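Local coordinates for putative silent information regulator 2 (Leishmania infantum, PDB 5OL0), which catalyses the NAD-dependent removal of acetyl groups from lysine side chains of proteins, as a sirtuin-family deacetylase that probably helps regulate gene expression, at the zinc ion site. Numbering follows the deposited sequence.

The zinc ion site. Residues 154, 156-159, 178, 180-183. With ZN (zinc ion), chain B.
Two CxxC turns present the same backbone course to the metal: Cys154 and Cys178 are extended, whereas His158 and Gly182, each following the second cysteine of its turn, swing to positive phi. The side chains repeat this pairing. In Cys154 and Cys178 the SG lies anti to the backbone N, while in Cys157 it is tucked over its own backbone, close to both N and C (chi1 75°), and Cys181 does much the same. Each turn thereby points two sulfurs inward, and the four meet around the zinc ion ZN in a near-tetrahedral shell, with S-Zn-S angles from 98° to 124°. The bonds to ZN measure 2.3 Å from Cys154 SG, Cys157 SG and Cys178 SG, and 2.4 Å from Cys181 SG.

Backbone amides of the same turn approach the sulfurs from the flank. Cys157 N donates to Cys154 SG at 3.4 Å. Cys178 SG receives Cys181 N at 3.6 Å and, more from the side away from the metal, Thr180 N at 3.5 Å. Weaker contacts run from Thr159 N to Cys157 SG and from Gly183 N to Cys181 SG. Such N-H groups would be expected to spread the negative charge of the sulfurs, presumably thiolates on zinc, and stabilise four of them on one cation.

Four-cysteine coordination marks this as the structural zinc of sirtuins, and the roughly 18 Å between the site's centre and the active-site His146 is consistent with that role: it ties strand 151-154 to the loop carrying Cys178 and Cys181, holding together the zinc-binding module.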
# COMPACT_ATOMS: atom_id res chain seq x y z
N CYS A 154 -1.45 -17.02 15.48
CA CYS A 154 -0.22 -17.83 15.64
C CYS A 154 0.50 -18.08 14.32
O CYS A 154 -0.11 -18.48 13.34
CB CYS A 154 -0.57 -19.20 16.21
SG CYS A 154 0.88 -20.24 16.52
N GLU A 156 2.76 -20.48 13.84
CA GLU A 156 2.95 -21.93 13.66
C GLU A 156 1.65 -22.61 13.20
O GLU A 156 1.62 -23.20 12.13
CB GLU A 156 3.53 -22.63 14.93
CG GLU A 156 4.89 -22.17 15.51
CD GLU A 156 6.01 -21.82 14.50
OE1 GLU A 156 5.99 -22.20 13.28
OE2 GLU A 156 6.98 -21.16 14.93
N CYS A 157 0.57 -22.52 13.98
CA CYS A 157 -0.72 -23.17 13.64
C CYS A 157 -1.79 -22.29 13.02
O CYS A 157 -2.87 -22.79 12.72
CB CYS A 157 -1.28 -23.89 14.88
SG CYS A 157 -2.03 -22.83 16.17
N HIS A 158 -1.54 -20.99 12.85
CA HIS A 158 -2.51 -20.06 12.24
C HIS A 158 -3.85 -19.84 13.02
O HIS A 158 -4.79 -19.22 12.50
CB HIS A 158 -2.71 -20.40 10.75
CG HIS A 158 -1.41 -20.39 9.98
ND1 HIS A 158 -0.70 -19.23 9.72
CD2 HIS A 158 -0.67 -21.40 9.46
CE1 HIS A 158 0.41 -19.52 9.07
NE2 HIS A 158 0.45 -20.83 8.90
N THR A 159 -3.92 -20.29 14.27
CA THR A 159 -5.12 -20.07 15.10
C THR A 159 -5.23 -18.57 15.48
O THR A 159 -4.29 -18.04 16.13
CB THR A 159 -5.07 -20.84 16.44
OG1 THR A 159 -4.93 -22.24 16.18
CG2 THR A 159 -6.35 -20.60 17.28
N CYS A 178 0.47 -18.40 21.42
CA CYS A 178 -0.68 -19.20 21.08
C CYS A 178 -1.12 -20.07 22.27
O CYS A 178 -0.28 -20.64 22.94
CB CYS A 178 -0.26 -20.15 19.97
SG CYS A 178 -1.57 -21.08 19.16
N THR A 180 -2.83 -22.81 21.94
CA THR A 180 -2.96 -24.14 21.39
C THR A 180 -1.59 -24.82 21.33
O THR A 180 -1.44 -25.93 21.83
CB THR A 180 -3.64 -24.11 20.00
OG1 THR A 180 -5.01 -23.70 20.14
CG2 THR A 180 -3.57 -25.50 19.31
N CYS A 181 -0.58 -24.14 20.77
CA CYS A 181 0.73 -24.75 20.50
C CYS A 181 1.91 -24.03 21.14
O CYS A 181 3.07 -24.44 20.93
CB CYS A 181 0.93 -24.82 18.97
SG CYS A 181 1.51 -23.29 18.16
N GLY A 182 1.66 -22.95 21.88
CA GLY A 182 2.76 -22.13 22.38
C GLY A 182 3.55 -21.41 21.29
O GLY A 182 4.59 -20.79 21.58
N GLY A 183 3.08 -21.44 20.05
CA GLY A 183 3.71 -20.64 19.02
C GLY A 183 3.66 -19.13 19.28
O GLY A 183 2.88 -18.62 20.09
ZN ZN B . -0.32 -22.01 17.43